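Local coordinates for protein delta-aminolevulinic acid dehydratase (Toxoplasma gondii ME49, PDB 3OBK) that catalyses the condensation of two molecules of 5-aminolevulinic acid to porphobilinogen, an early step of tetrapyrrole biosynthesis, at residues 49-54 against 59-64; 73-78 against 116-121; 274-279 against 319-324. All coordinates share one frame; numbering follows the deposited sequence.

Interaction 1: residues 49-54 against 59-64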
# COMPACT_ATOMS: atom_id res chain seq x y z
N PRO A 49 2.05 29.75 -24.11
CA PRO A 49 2.44 29.28 -25.42
C PRO A 49 2.08 30.25 -26.54
O PRO A 49 0.95 30.72 -26.61
CB PRO A 49 1.66 27.95 -25.57
CG PRO A 49 0.84 27.79 -24.33
CD PRO A 49 0.76 29.18 -23.73
N LEU A 50 3.06 30.54 -27.40
CA LEU A 50 2.90 31.54 -28.46
C LEU A 50 3.25 30.99 -29.84
O LEU A 50 3.98 30.00 -29.97
CB LEU A 50 3.76 32.76 -28.18
CG LEU A 50 3.48 33.48 -26.85
CD1 LEU A 50 4.61 34.41 -26.50
CD2 LEU A 50 2.12 34.22 -26.93
N PHE A 51 2.70 31.67 -30.84
CA PHE A 51 2.88 31.31 -32.22
C PHE A 51 3.58 32.44 -32.92
O PHE A 51 3.17 33.61 -32.78
CB PHE A 51 1.53 31.13 -32.89
CG PHE A 51 0.71 30.06 -32.28
CD1 PHE A 51 0.95 28.73 -32.60
CD2 PHE A 51 -0.27 30.36 -31.35
CE1 PHE A 51 0.19 27.73 -32.01
CE2 PHE A 51 -1.01 29.37 -30.77
CZ PHE A 51 -0.79 28.06 -31.09
N VAL A 52 4.61 32.08 -33.69
CA VAL A 52 5.34 33.04 -34.50
C VAL A 52 5.36 32.62 -35.96
O VAL A 52 5.49 31.45 -36.28
CB VAL A 52 6.78 33.22 -34.01
CG1 VAL A 52 7.51 31.91 -33.96
CG2 VAL A 52 7.53 34.24 -34.91
N HIS A 53 5.27 33.61 -36.86
CA HIS A 53 5.44 33.37 -38.29
C HIS A 53 6.38 34.39 -38.93
O HIS A 53 6.67 35.43 -38.35
CB HIS A 53 4.08 33.29 -39.02
CG HIS A 53 3.32 34.59 -39.08
ND1 HIS A 53 2.17 34.72 -39.83
CD2 HIS A 53 3.53 35.80 -38.50
CE1 HIS A 53 1.72 35.96 -39.72
NE2 HIS A 53 2.52 36.63 -38.92
N ASP A 54 6.85 34.09 -40.13
CA ASP A 54 7.81 34.94 -40.81
C ASP A 54 7.10 35.91 -41.74
O ASP A 54 7.23 35.83 -42.94
CB ASP A 54 8.79 34.07 -41.62
CG ASP A 54 10.20 34.59 -41.60
OD1 ASP A 54 10.43 35.78 -41.28
OD2 ASP A 54 11.09 33.78 -41.89
N VAL A 59 -1.35 38.33 -37.33
CA VAL A 59 -2.63 37.90 -37.89
C VAL A 59 -3.35 37.10 -36.82
O VAL A 59 -2.81 36.11 -36.31
CB VAL A 59 -2.41 37.00 -39.14
CG1 VAL A 59 -3.69 36.20 -39.50
CG2 VAL A 59 -1.98 37.86 -40.33
N PRO A 60 -4.58 37.50 -36.48
CA PRO A 60 -5.35 36.75 -35.51
C PRO A 60 -5.65 35.33 -35.97
O PRO A 60 -5.79 35.08 -37.19
CB PRO A 60 -6.66 37.54 -35.40
CG PRO A 60 -6.36 38.89 -35.94
CD PRO A 60 -5.35 38.63 -37.02
N ILE A 61 -5.70 34.43 -34.98
CA ILE A 61 -6.17 33.05 -35.15
C ILE A 61 -7.68 33.01 -34.83
O ILE A 61 -8.10 33.13 -33.68
CB ILE A 61 -5.42 32.10 -34.24
CG1 ILE A 61 -3.91 32.21 -34.50
CG2 ILE A 61 -5.92 30.69 -34.40
CD1 ILE A 61 -3.03 31.70 -33.33
N PRO A 62 -8.49 32.90 -35.86
CA PRO A 62 -9.90 33.08 -35.55
C PRO A 62 -10.46 32.06 -34.57
O PRO A 62 -11.30 32.42 -33.75
CB PRO A 62 -10.59 32.95 -36.92
CG PRO A 62 -9.52 33.29 -37.92
CD PRO A 62 -8.22 32.83 -37.31
N SER A 63 -10.01 30.80 -34.64
CA SER A 63 -10.50 29.78 -33.72
C SER A 63 -9.79 29.74 -32.34
O SER A 63 -10.04 28.84 -31.52
CB SER A 63 -10.46 28.42 -34.40
OG SER A 63 -9.17 28.17 -34.89
N MET A 64 -8.91 30.71 -32.08
CA MET A 64 -8.35 30.95 -30.75
C MET A 64 -8.38 32.45 -30.43
O MET A 64 -7.35 33.10 -30.39
CB MET A 64 -6.91 30.46 -30.70
CG MET A 64 -6.75 29.04 -31.09
SD MET A 64 -5.05 28.49 -30.85
CE MET A 64 -4.78 28.81 -29.12
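Phe-51 gives the largest share of this contact: its CD2 and CE2 atoms are met obliquely by Ile-61 and Met-64. Ile-61 CD1 comes to 3.7 Å from Phe-51 CD2 and reaches CE2 as well, the two side chains crossing at about a right angle. With CG beside its backbone N (chi1 -61°), Phe-51 extends from strand 46-53 toward the segment 59-64. Beside Ile-61, Met-64 SD lies 4.1 Å from Phe-51 CE2. The sulfur is 5.1 Å from the Phe-51 ring centroid and 58° off the ring normal, an oblique Met-aromatic contact. A bend at chi3 (58°) folds the Met-64 methyl back, so that CE also comes within 4.2 Å of Phe-51 CE2. At the other end, His-53 meets Val-59, whose CG2 stands at the edge of the imidazole, near its plane and 4.2 Å from His-53 CE1. The imidazole is tied by NE2 to the carbonyl O of Thr-57, in the loop between the segments. No hydrogen bond joins the two segments, and Ala-225 of helix 220-226 packs on both Phe-51 and Ile-61. Met-64 also touches Tyr-332, and its side chain is about 6 Å from the bound porphobilinogen. The arrangement is that of a loop folding back over the first strand of a TIM barrel, beside the product pocket.

Interaction 2: residues 73-78 against 116-121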
# COMPACT_ATOMS: atom_id res chain seq x y z
N GLU A 73 8.73 40.79 -34.37
CA GLU A 73 8.73 42.00 -33.55
C GLU A 73 7.65 41.90 -32.44
O GLU A 73 7.90 42.20 -31.29
CB GLU A 73 8.50 43.21 -34.45
CG GLU A 73 8.72 44.51 -33.78
CD GLU A 73 7.63 45.57 -34.12
OE1 GLU A 73 7.77 46.30 -35.16
OE2 GLU A 73 6.66 45.66 -33.30
N ASP A 74 6.45 41.47 -32.81
CA ASP A 74 5.34 41.37 -31.88
C ASP A 74 5.54 40.23 -30.87
O ASP A 74 5.05 40.32 -29.74
CB ASP A 74 3.99 41.20 -32.62
CG ASP A 74 3.42 42.54 -33.14
OD1 ASP A 74 3.96 43.60 -32.80
OD2 ASP A 74 2.42 42.51 -33.90
N LEU A 75 6.26 39.18 -31.29
CA LEU A 75 6.69 38.12 -30.35
C LEU A 75 7.46 38.71 -29.18
O LEU A 75 7.13 38.46 -28.04
CB LEU A 75 7.54 37.06 -31.04
CG LEU A 75 8.05 35.90 -30.18
CD1 LEU A 75 6.91 35.05 -29.55
CD2 LEU A 75 8.98 35.02 -31.01
N LEU A 76 8.48 39.50 -29.49
CA LEU A 76 9.22 40.17 -28.45
C LEU A 76 8.31 41.08 -27.61
O LEU A 76 8.42 41.08 -26.40
CB LEU A 76 10.38 40.98 -29.03
CG LEU A 76 11.37 40.31 -30.01
CD1 LEU A 76 12.62 41.17 -30.13
CD2 LEU A 76 11.76 38.87 -29.66
N LYS A 77 7.40 41.82 -28.24
CA LYS A 77 6.48 42.67 -27.45
C LYS A 77 5.67 41.81 -26.49
O LYS A 77 5.46 42.18 -25.34
CB LYS A 77 5.53 43.53 -28.32
N GLU A 78 5.21 40.67 -26.98
CA GLU A 78 4.29 39.85 -26.22
C GLU A 78 4.98 39.13 -25.05
O GLU A 78 4.46 39.10 -23.95
CB GLU A 78 3.58 38.85 -27.14
CG GLU A 78 2.48 38.01 -26.47
CD GLU A 78 1.24 38.80 -26.16
OE1 GLU A 78 0.93 39.74 -26.91
OE2 GLU A 78 0.54 38.46 -25.17
N PRO A 116 14.53 28.68 -34.60
CA PRO A 116 15.84 29.06 -34.02
C PRO A 116 16.09 30.56 -33.98
O PRO A 116 16.68 31.04 -33.04
CB PRO A 116 16.85 28.38 -34.95
CG PRO A 116 16.16 27.21 -35.43
CD PRO A 116 14.70 27.63 -35.61
N ARG A 117 15.66 31.29 -34.99
CA ARG A 117 15.84 32.75 -34.98
C ARG A 117 14.97 33.40 -33.90
O ARG A 117 15.38 34.39 -33.29
CB ARG A 117 15.52 33.36 -36.35
CG ARG A 117 16.56 33.08 -37.41
CD ARG A 117 16.22 33.81 -38.72
NE ARG A 117 15.31 33.04 -39.58
CZ ARG A 117 14.08 33.39 -39.97
NH1 ARG A 117 13.43 32.56 -40.77
NH2 ARG A 117 13.49 34.53 -39.58
N ALA A 118 13.78 32.87 -33.68
CA ALA A 118 12.89 33.39 -32.65
C ALA A 118 13.51 33.22 -31.28
O ALA A 118 13.45 34.13 -30.45
CB ALA A 118 11.55 32.70 -32.71
N ILE A 119 14.12 32.06 -31.07
CA ILE A 119 14.80 31.77 -29.81
C ILE A 119 15.99 32.70 -29.61
O ILE A 119 16.16 33.27 -28.54
CB ILE A 119 15.31 30.33 -29.76
CG1 ILE A 119 14.14 29.35 -29.67
CG2 ILE A 119 16.27 30.13 -28.59
CD1 ILE A 119 14.60 27.91 -29.72
N MET A 120 16.82 32.86 -30.63
CA MET A 120 17.98 33.75 -30.52
C MET A 120 17.55 35.17 -30.29
O MET A 120 18.12 35.85 -29.48
CB MET A 120 18.88 33.68 -31.75
CG MET A 120 19.76 32.43 -31.79
SD MET A 120 20.69 32.29 -33.34
CE MET A 120 19.64 31.24 -34.35
N ALA A 121 16.50 35.59 -30.98
CA ALA A 121 16.00 36.95 -30.81
C ALA A 121 15.44 37.18 -29.39
O ALA A 121 15.64 38.23 -28.81
CB ALA A 121 14.96 37.25 -31.89
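Across this contact the flat group is a peptide carbonyl, not a ring: Leu-76 CD2 sits over one face of the carbonyl of Ala-121, 4.0 Å from Ala-121 O and nearly as close to its carbon. The same methyl is 4.2 Å from Ala-121 CB, so the end of Leu-76 rests where the methyl and carbonyl of Ala-121 meet. Leu-76 leaves its helix obliquely, and only the end of the chain turns inward, CG lying opposite the carbonyl carbon (chi1 -51°). One residue earlier, Leu-75 points straight at the other helix and touches Ala-118 methyl to methyl, CD2 to CB, at 3.9 Å. Two small alanines one turn apart thus receive two leucines from helix 72-84. Met-72 and Leu-122 extend the apolar seam, Met-72 touching both alanines and Leu-122 both leucines, while Leu-75 also reaches Leu-50 and Val-52 on strand 46-53. The guanidinium of Arg-117 is turned elsewhere, toward Asp-54. No hydrogen bond or salt bridge crosses between the two segments, so they probably cohere by van der Waals packing of methyl groups rather than by directional bonds.

Interaction 3: residues 274-279 against 319-324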
# COMPACT_ATOMS: atom_id res chain seq x y z
N ASP A 274 -7.61 13.06 -14.27
CA ASP A 274 -7.41 11.73 -13.66
C ASP A 274 -6.04 11.13 -13.99
O ASP A 274 -5.43 10.50 -13.13
CB ASP A 274 -8.51 10.71 -14.06
CG ASP A 274 -8.57 10.49 -15.53
OD1 ASP A 274 -8.62 11.52 -16.24
OD2 ASP A 274 -8.58 9.32 -15.99
N VAL A 275 -5.59 11.30 -15.21
CA VAL A 275 -4.30 10.77 -15.60
C VAL A 275 -3.20 11.60 -14.94
O VAL A 275 -2.22 11.06 -14.45
CB VAL A 275 -4.15 10.79 -17.12
CG1 VAL A 275 -2.75 10.29 -17.56
CG2 VAL A 275 -5.25 9.97 -17.73
N LEU A 276 -3.41 12.91 -14.92
CA LEU A 276 -2.51 13.83 -14.25
C LEU A 276 -2.32 13.42 -12.81
O LEU A 276 -1.19 13.29 -12.36
CB LEU A 276 -3.05 15.27 -14.35
CG LEU A 276 -2.23 16.39 -13.73
CD1 LEU A 276 -0.88 16.56 -14.41
CD2 LEU A 276 -3.02 17.70 -13.81
N ALA A 277 -3.41 13.21 -12.07
CA ALA A 277 -3.31 12.85 -10.64
C ALA A 277 -2.64 11.52 -10.46
O ALA A 277 -1.87 11.33 -9.53
CB ALA A 277 -4.65 12.84 -9.97
N LYS A 278 -2.92 10.57 -11.34
CA LYS A 278 -2.39 9.22 -11.14
C LYS A 278 -0.88 9.23 -11.34
O LYS A 278 -0.15 8.69 -10.52
CB LYS A 278 -3.07 8.21 -12.03
CG LYS A 278 -2.53 6.79 -11.89
CD LYS A 278 -2.43 6.28 -10.42
CE LYS A 278 -3.58 5.35 -10.02
NZ LYS A 278 -3.82 5.39 -8.51
N ILE A 279 -0.42 9.91 -12.39
CA ILE A 279 1.01 10.02 -12.67
C ILE A 279 1.70 10.84 -11.60
O ILE A 279 2.81 10.53 -11.21
CB ILE A 279 1.31 10.58 -14.08
CG1 ILE A 279 0.67 9.67 -15.14
CG2 ILE A 279 2.82 10.67 -14.31
CD1 ILE A 279 0.91 8.14 -14.95
N LYS A 319 -6.75 26.63 -10.75
CA LYS A 319 -6.74 26.00 -9.44
C LYS A 319 -6.98 24.51 -9.55
O LYS A 319 -6.33 23.74 -8.86
CB LYS A 319 -7.80 26.63 -8.52
CG LYS A 319 -7.78 26.17 -7.09
CD LYS A 319 -6.44 26.41 -6.42
CE LYS A 319 -6.11 27.86 -6.21
NZ LYS A 319 -7.01 28.53 -5.19
N SER A 320 -7.89 24.10 -10.44
CA SER A 320 -8.13 22.68 -10.66
C SER A 320 -6.91 21.88 -11.19
O SER A 320 -6.64 20.82 -10.70
CB SER A 320 -9.36 22.48 -11.57
OG SER A 320 -10.55 22.82 -10.85
N PHE A 321 -6.16 22.41 -12.15
CA PHE A 321 -4.93 21.75 -12.63
C PHE A 321 -3.93 21.52 -11.51
O PHE A 321 -3.18 20.52 -11.45
CB PHE A 321 -4.22 22.61 -13.65
CG PHE A 321 -4.73 22.46 -15.01
CD1 PHE A 321 -4.54 21.27 -15.70
CD2 PHE A 321 -5.39 23.50 -15.64
CE1 PHE A 321 -5.03 21.13 -16.97
CE2 PHE A 321 -5.85 23.35 -16.90
CZ PHE A 321 -5.69 22.19 -17.56
N ARG A 322 -3.91 22.49 -10.62
CA ARG A 322 -2.97 22.52 -9.56
C ARG A 322 -3.38 21.51 -8.48
O ARG A 322 -2.55 20.73 -8.05
CB ARG A 322 -2.92 23.95 -9.07
CG ARG A 322 -1.68 24.31 -8.40
CD ARG A 322 -0.60 25.05 -9.22
NE ARG A 322 0.32 25.38 -8.12
CZ ARG A 322 1.50 24.84 -7.85
NH1 ARG A 322 2.14 25.19 -6.74
NH2 ARG A 322 2.10 24.04 -8.68
N ARG A 323 -4.65 21.48 -8.09
CA ARG A 323 -5.14 20.49 -7.13
C ARG A 323 -4.92 19.05 -7.65
O ARG A 323 -4.47 18.18 -6.92
CB ARG A 323 -6.62 20.71 -6.87
CG ARG A 323 -7.27 19.71 -5.91
CD ARG A 323 -8.81 19.60 -6.06
NE ARG A 323 -9.13 19.29 -7.44
CZ ARG A 323 -9.81 20.04 -8.30
NH1 ARG A 323 -10.40 21.18 -7.95
NH2 ARG A 323 -9.94 19.61 -9.55
N ALA A 324 -5.21 18.84 -8.93
CA ALA A 324 -5.03 17.59 -9.63
C ALA A 324 -3.58 17.12 -9.70
O ALA A 324 -3.34 15.94 -9.90
CB ALA A 324 -5.60 17.72 -11.01
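Leu-276 and Ala-277 pack against Phe-321 and Ala-324 of helix 310-324, with the backbones closest at Ala-277 and Ala-324, whose CA atoms are 5.1 Å apart. There Ala-277 CA lies 3.2 Å from Ala-324 O, a CA-H...O contact bent to 125° at the hydrogen. Ala-277 CB is also close to that oxygen, whereas Ala-277 N is badly angled for a hydrogen bond. Beside it, Leu-276 CD2 rests against Ala-324 CB (3.8 Å) and Phe-321 O (3.7 Å); a chi1 of -179° puts CG opposite the backbone N and carries the methyl across the gap. The Phe-321 ring is met more loosely, its CD1 edge 4.3 Å from Leu-276 CD2. On the outer faces of the two helices, Lys-278 and Arg-322, both partly exposed, start away from the contact, Lys-278 pairing with Glu-281 of its own chain and of a second subunit. Arg-323 bridges instead to Asp-274 of the second subunit, and Asp-274 is bound in return by Arg-323 of that subunit. The axes of segments 274-279 and 319-324 approach to 9.4 Å at 35°, roughly parallel. Ala-289 of barrel strand 287-291 touches both Leu-276 and Phe-321, while helix 247-258 flanks 273-282 through Val-275 and Ile-279.

How the interactions relate
From the N terminus, interaction 1 closes a short loop just after the first barrel strand, interaction 2 then joins the helices on either side of strand 89-95, and interaction 3 pairs two helices late in the chain, with strand 287-291 and helix 293-305 between them. The three follow in series; none nests or crosses. Interactions 1 and 2 are in direct touch: Asp-54 OD2 forms a 2.9 Å salt bridge with Arg-117 NH1, and Leu-50 packs on Leu-75 and Glu-78, tying strand 46-53 to its outer helices. Interaction 3 lies across the chain's centre, 28 Å from interaction 1 between centres, though both reach the second subunit.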